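Rab GDP-dissociation inhibitor (Saccharomyces cerevisiae, PDB 2BCG) inhibits GDP release from the Rab GTPase SEC4 in the yeast secretory pathway and extracts GDP-bound YPT7 from vacuolar membranes. Local coordinates at residues R108-V120 and G230-L244. Residues are numbered along the deposited sequence; the frame is centred on the assembly and turned at random. Where two conformers were deposited one is given.
Sequences RYVDFKQVSGSYV and GKSPYLYPMYGLGEL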
loop_
_atom_site.group_PDB
_atom_site.type_symbol
_atom_site.label_atom_id
_atom_site.label_comp_id
_atom_site.label_asym_id
_atom_site.label_seq_id
_atom_site.Cartn_x
_atom_site.Cartn_y
_atom_site.Cartn_z
ATOM N N ARG A 108 -9.954 4.254 -2.935
ATOM C CA ARG A 108 -9.954 5.724 -3.060
ATOM C C ARG A 108 -8.563 6.331 -2.803
ATOM O O ARG A 108 -8.300 7.495 -3.185
ATOM C CB ARG A 108 -10.905 6.345 -2.025
ATOM C CG ARG A 108 -12.366 6.100 -2.238
ATOM C CD ARG A 108 -13.051 6.575 -0.943
ATOM N NE ARG A 108 -14.490 6.598 -1.125
ATOM C CZ ARG A 108 -15.364 7.314 -0.408
ATOM N NH1 ARG A 108 -14.990 8.097 0.628
ATOM N NH2 ARG A 108 -16.646 7.220 -0.747
ATOM N N TYR A 109 -7.679 5.555 -2.177
ATOM C CA TYR A 109 -6.393 6.112 -1.702
ATOM C C TYR A 109 -5.209 5.496 -2.426
ATOM O O TYR A 109 -4.060 5.904 -2.218
ATOM C CB TYR A 109 -6.221 5.936 -0.180
ATOM C CG TYR A 109 -7.511 6.151 0.601
ATOM C CD1 TYR A 109 -7.921 5.239 1.546
ATOM C CD2 TYR A 109 -8.328 7.256 0.338
ATOM C CE1 TYR A 109 -9.111 5.399 2.258
ATOM C CE2 TYR A 109 -9.518 7.436 1.036
ATOM C CZ TYR A 109 -9.912 6.499 1.986
ATOM O OH TYR A 109 -11.126 6.603 2.664
ATOM N N VAL A 110 -5.486 4.461 -3.244
ATOM C CA VAL A 110 -4.408 3.726 -3.937
ATOM C C VAL A 110 -4.905 3.353 -5.320
ATOM O O VAL A 110 -6.010 2.809 -5.467
ATOM C CB VAL A 110 -4.031 2.421 -3.218
ATOM C CG1 VAL A 110 -2.760 1.823 -3.870
ATOM C CG2 VAL A 110 -3.819 2.639 -1.716
ATOM N N ASP A 111 -4.096 3.666 -6.320
ATOM C CA ASP A 111 -4.385 3.266 -7.720
ATOM C C ASP A 111 -3.547 2.053 -8.101
ATOM O O ASP A 111 -2.436 1.911 -7.578
ATOM C CB ASP A 111 -4.031 4.406 -8.652
ATOM C CG ASP A 111 -4.984 5.596 -8.517
ATOM O OD1 ASP A 111 -6.202 5.388 -8.365
ATOM O OD2 ASP A 111 -4.505 6.734 -8.612
ATOM N N PHE A 112 -4.022 1.250 -9.061
ATOM C CA PHE A 112 -3.347 -0.007 -9.449
ATOM C C PHE A 112 -3.165 -0.110 -10.926
ATOM O O PHE A 112 -4.052 0.311 -11.663
ATOM C CB PHE A 112 -4.129 -1.216 -8.942
ATOM C CG PHE A 112 -4.238 -1.244 -7.434
ATOM C CD1 PHE A 112 -5.272 -0.572 -6.780
ATOM C CD2 PHE A 112 -3.303 -1.917 -6.670
ATOM C CE1 PHE A 112 -5.383 -0.579 -5.411
ATOM C CE2 PHE A 112 -3.399 -1.904 -5.282
ATOM C CZ PHE A 112 -4.440 -1.231 -4.664
ATOM N N LYS A 113 -2.041 -0.695 -11.350
ATOM C CA LYS A 113 -1.851 -1.064 -12.761
ATOM C C LYS A 113 -1.595 -2.570 -12.850
ATOM O O LYS A 113 -1.080 -3.181 -11.934
ATOM C CB LYS A 113 -0.636 -0.373 -13.417
ATOM C CG LYS A 113 -0.692 1.090 -13.577
ATOM C CD LYS A 113 0.304 1.487 -14.644
ATOM C CE LYS A 113 -0.056 2.869 -15.146
ATOM N NZ LYS A 113 1.150 3.574 -15.658
ATOM N N GLN A 114 -1.945 -3.165 -13.985
ATOM C CA GLN A 114 -1.606 -4.566 -14.230
ATOM C C GLN A 114 -0.113 -4.764 -14.382
ATOM O O GLN A 114 0.576 -3.957 -15.004
ATOM C CB GLN A 114 -2.253 -5.046 -15.520
ATOM C CG GLN A 114 -3.755 -5.083 -15.457
ATOM C CD GLN A 114 -4.334 -5.684 -16.728
ATOM O OE1 GLN A 114 -4.871 -4.974 -17.591
ATOM N NE2 GLN A 114 -4.187 -6.986 -16.867
ATOM N N VAL A 115 0.364 -5.889 -13.889
ATOM C CA VAL A 115 1.745 -6.315 -14.194
ATOM C C VAL A 115 1.710 -6.995 -15.583
ATOM O O VAL A 115 0.778 -7.749 -15.882
ATOM C CB VAL A 115 2.218 -7.277 -13.067
ATOM C CG1 VAL A 115 3.536 -7.974 -13.424
ATOM C CG2 VAL A 115 2.323 -6.514 -11.712
ATOM N N SER A 116 2.700 -6.713 -16.426
ATOM C CA SER A 116 2.639 -7.151 -17.853
ATOM C C SER A 116 2.651 -8.651 -18.091
ATOM O O SER A 116 2.076 -9.151 -19.092
ATOM C CB SER A 116 3.773 -6.519 -18.658
ATOM O OG SER A 116 3.822 -5.139 -18.391
ATOM N N GLY A 117 3.278 -9.389 -17.207
ATOM C CA GLY A 117 3.342 -10.839 -17.411
ATOM C C GLY A 117 4.107 -11.529 -16.328
ATOM O O GLY A 117 4.755 -10.860 -15.512
ATOM N N SER A 118 4.022 -12.864 -16.323
ATOM C CA SER A 118 4.813 -13.733 -15.429
ATOM C C SER A 118 5.610 -14.633 -16.365
ATOM O O SER A 118 5.033 -15.210 -17.301
ATOM C CB SER A 118 3.904 -14.557 -14.508
ATOM O OG SER A 118 4.646 -15.486 -13.720
ATOM N N TYR A 119 6.924 -14.737 -16.116
ATOM C CA TYR A 119 7.863 -15.523 -16.952
ATOM C C TYR A 119 8.443 -16.630 -16.130
ATOM O O TYR A 119 8.689 -16.443 -14.947
ATOM C CB TYR A 119 9.021 -14.645 -17.456
ATOM C CG TYR A 119 8.607 -13.676 -18.528
ATOM C CD1 TYR A 119 7.795 -12.590 -18.230
ATOM C CD2 TYR A 119 9.039 -13.846 -19.820
ATOM C CE1 TYR A 119 7.409 -11.697 -19.211
ATOM C CE2 TYR A 119 8.653 -12.972 -20.820
ATOM C CZ TYR A 119 7.828 -11.899 -20.503
ATOM O OH TYR A 119 7.447 -10.992 -21.481
ATOM N N VAL A 120 8.664 -17.781 -16.760
ATOM C CA VAL A 120 9.273 -18.913 -16.085
ATOM C C VAL A 120 10.605 -19.231 -16.737
ATOM O O VAL A 120 10.727 -19.168 -17.958
ATOM C CB VAL A 120 8.313 -20.153 -16.031
ATOM C CG1 VAL A 120 8.070 -20.792 -17.432
ATOM C CG2 VAL A 120 8.798 -21.184 -15.023
ATOM N N GLY A 230 -6.658 -10.074 -17.924
ATOM C CA GLY A 230 -5.676 -10.581 -18.877
ATOM C C GLY A 230 -4.260 -10.299 -18.414
ATOM O O GLY A 230 -4.037 -9.913 -17.245
ATOM N N LYS A 231 -3.326 -10.537 -19.330
ATOM C CA LYS A 231 -1.887 -10.207 -19.227
ATOM C C LYS A 231 -1.121 -11.031 -18.212
ATOM O O LYS A 231 -0.047 -11.580 -18.523
ATOM C CB LYS A 231 -1.645 -8.728 -18.931
ATOM C CG LYS A 231 -2.179 -7.747 -19.935
ATOM C CD LYS A 231 -1.581 -6.373 -19.655
ATOM C CE LYS A 231 -2.279 -5.284 -20.455
ATOM N NZ LYS A 231 -1.927 -3.933 -19.909
ATOM N N SER A 232 -1.626 -11.049 -16.976
ATOM C CA SER A 232 -0.979 -11.766 -15.895
ATOM C C SER A 232 -1.986 -11.849 -14.746
ATOM O O SER A 232 -3.020 -11.185 -14.754
ATOM C CB SER A 232 0.279 -11.018 -15.401
ATOM O OG SER A 232 -0.122 -9.957 -14.530
ATOM N N PRO A 233 -1.655 -12.639 -13.732
ATOM C CA PRO A 233 -2.574 -12.647 -12.591
ATOM C C PRO A 233 -2.437 -11.467 -11.609
ATOM O O PRO A 233 -3.151 -11.447 -10.602
ATOM C CB PRO A 233 -2.201 -13.941 -11.894
ATOM C CG PRO A 233 -0.738 -14.086 -12.178
ATOM C CD PRO A 233 -0.518 -13.556 -13.539
ATOM N N TYR A 234 -1.556 -10.504 -11.897
ATOM C CA TYR A 234 -1.129 -9.540 -10.864
ATOM C C TYR A 234 -1.457 -8.101 -11.111
ATOM O O TYR A 234 -1.391 -7.618 -12.256
ATOM C CB TYR A 234 0.389 -9.591 -10.707
ATOM C CG TYR A 234 0.960 -10.945 -10.403
ATOM C CD1 TYR A 234 0.555 -11.642 -9.269
ATOM C CD2 TYR A 234 1.987 -11.476 -11.174
ATOM C CE1 TYR A 234 1.083 -12.883 -8.963
ATOM C CE2 TYR A 234 2.533 -12.716 -10.875
ATOM C CZ TYR A 234 2.092 -13.419 -9.756
ATOM O OH TYR A 234 2.663 -14.640 -9.447
ATOM N N LEU A 235 -1.693 -7.405 -10.000
ATOM C CA LEU A 235 -1.729 -5.937 -9.960
ATOM C C LEU A 235 -0.581 -5.379 -9.074
ATOM O O LEU A 235 -0.042 -6.095 -8.259
ATOM C CB LEU A 235 -3.069 -5.472 -9.381
ATOM C CG LEU A 235 -4.375 -5.999 -10.002
ATOM C CD1 LEU A 235 -5.595 -5.496 -9.228
ATOM C CD2 LEU A 235 -4.436 -5.596 -11.489
ATOM N N TYR A 236 -0.261 -4.102 -9.256
ATOM C CA TYR A 236 0.781 -3.442 -8.461
ATOM C C TYR A 236 0.345 -1.980 -8.231
ATOM O O TYR A 236 -0.147 -1.345 -9.150
ATOM C CB TYR A 236 2.139 -3.500 -9.176
ATOM C CG TYR A 236 3.276 -2.926 -8.346
ATOM C CD1 TYR A 236 3.920 -3.699 -7.381
ATOM C CD2 TYR A 236 3.675 -1.583 -8.504
ATOM C CE1 TYR A 236 4.921 -3.156 -6.578
ATOM C CE2 TYR A 236 4.684 -1.049 -7.714
ATOM C CZ TYR A 236 5.289 -1.827 -6.752
ATOM O OH TYR A 236 6.289 -1.247 -6.004
ATOM N N PRO A 237 0.499 -1.466 -7.007
ATOM C CA PRO A 237 0.080 -0.077 -6.738
ATOM C C PRO A 237 1.007 0.993 -7.309
ATOM O O PRO A 237 2.241 0.921 -7.164
ATOM C CB PRO A 237 0.120 0.026 -5.207
ATOM C CG PRO A 237 1.142 -0.983 -4.793
ATOM C CD PRO A 237 1.062 -2.115 -5.808
ATOM N N MET A 238 0.401 2.029 -7.884
ATOM C CA MET A 238 1.137 3.229 -8.258
ATOM C C MET A 238 1.752 3.837 -6.990
ATOM O O MET A 238 1.088 3.938 -5.920
ATOM C CB MET A 238 0.182 4.248 -8.908
ATOM C CG MET A 238 -0.458 3.792 -10.202
ATOM S SD MET A 238 0.762 3.412 -11.477
ATOM C CE MET A 238 1.412 5.074 -11.740
ATOM N N TYR A 239 3.015 4.232 -7.133
ATOM C CA TYR A 239 3.867 4.777 -6.063
ATOM C C TYR A 239 4.369 3.753 -5.038
ATOM O O TYR A 239 5.028 4.126 -4.064
ATOM C CB TYR A 239 3.222 5.958 -5.328
ATOM C CG TYR A 239 2.869 7.131 -6.177
ATOM C CD1 TYR A 239 3.840 8.035 -6.650
ATOM C CD2 TYR A 239 1.552 7.344 -6.524
ATOM C CE1 TYR A 239 3.461 9.155 -7.421
ATOM C CE2 TYR A 239 1.165 8.441 -7.259
ATOM C CZ TYR A 239 2.115 9.319 -7.723
ATOM O OH TYR A 239 1.696 10.375 -8.463
ATOM N N GLY A 240 4.149 2.482 -5.324
ATOM C CA GLY A 240 4.788 1.443 -4.548
ATOM C C GLY A 240 3.924 0.876 -3.431
ATOM O O GLY A 240 2.841 1.404 -3.089
ATOM N N LEU A 241 4.412 -0.234 -2.875
ATOM C CA LEU A 241 3.643 -0.948 -1.861
ATOM C C LEU A 241 3.365 -0.101 -0.612
ATOM O O LEU A 241 2.399 -0.374 0.103
ATOM C CB LEU A 241 4.362 -2.252 -1.490
ATOM C CG LEU A 241 4.448 -3.288 -2.627
ATOM C CD1 LEU A 241 5.277 -4.479 -2.164
ATOM C CD2 LEU A 241 3.050 -3.723 -3.042
ATOM N N GLY A 242 4.207 0.888 -0.330
ATOM C CA GLY A 242 4.005 1.755 0.843
ATOM C C GLY A 242 2.653 2.485 0.811
ATOM O O GLY A 242 2.157 2.921 1.851
ATOM N N GLU A 243 2.050 2.639 -0.367
ATOM C CA GLU A 243 0.733 3.274 -0.418
ATOM C C GLU A 243 -0.344 2.455 0.310
ATOM O O GLU A 243 -1.347 3.015 0.776
ATOM C CB GLU A 243 0.302 3.490 -1.855
ATOM C CG GLU A 243 1.294 4.313 -2.676
ATOM C CD GLU A 243 1.593 5.694 -2.043
ATOM O OE1 GLU A 243 2.668 5.859 -1.390
ATOM O OE2 GLU A 243 0.754 6.608 -2.200
ATOM N N LEU A 244 -0.184 1.129 0.334
ATOM C CA LEU A 244 -1.203 0.252 0.928
ATOM C C LEU A 244 -1.362 0.510 2.444
ATOM O O LEU A 244 -2.482 0.797 2.892
ATOM C CB LEU A 244 -0.898 -1.230 0.605
ATOM C CG LEU A 244 -1.041 -1.557 -0.890
ATOM C CD1 LEU A 244 -0.312 -2.897 -1.175
ATOM C CD2 LEU A 244 -2.523 -1.620 -1.325
HETATM O O HOH W 1 -2.591 5.532 0.394
HETATM O O HOH W 2 -1.542 6.455 -3.455
HETATM O O HOH W 3 -1.482 4.936 -5.804
HETATM O O HOH W 4 -3.232 -8.215 -14.449
HETATM O O HOH W 5 0.668 -4.321 -18.170
HETATM O O HOH W 6 1.962 -14.063 -17.976
#
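With chi1 at 80°, S232 holds OG between its own backbone N and carbonyl carbon, where it donates to V115 O (2.7 Å) from above that carbonyl's plane. The same OG accepts from Y234 N (3.0 Å), closing an ST turn that leads into strand 234-237. M238, bent at both chi2 and chi3, lays SD against the extended chain of K113, 3.5 Å from CG, while K113 NZ reaches on to A353 O. The strands pair antiparallel: K113 and Y236 exchange two backbone hydrogen bonds, V115 N donates almost straight (177°) to Y234 O, and M238 N donates to D111 O. On the side of F112 and P237 the contact is apolar: F112 CE2 lies 4.0 Å from P237 CB, with neighbouring L244 CD2 at the F112 ring edge and V110 CG1 on P237 CB (3.6 Å). Replacing S232 by an alanine is likely to leave V115 O and Y234 N without the hydroxyl they share and to weaken the turn. Within this chain strand 112-114 edges a three-stranded antiparallel sheet, 234-237 in the middle and 91-92 beyond. F112 also makes backbone hydrogen bonds to the chain of another protein, so this edge serves both fold and interface, and both segments overlap regions that bind YPT1.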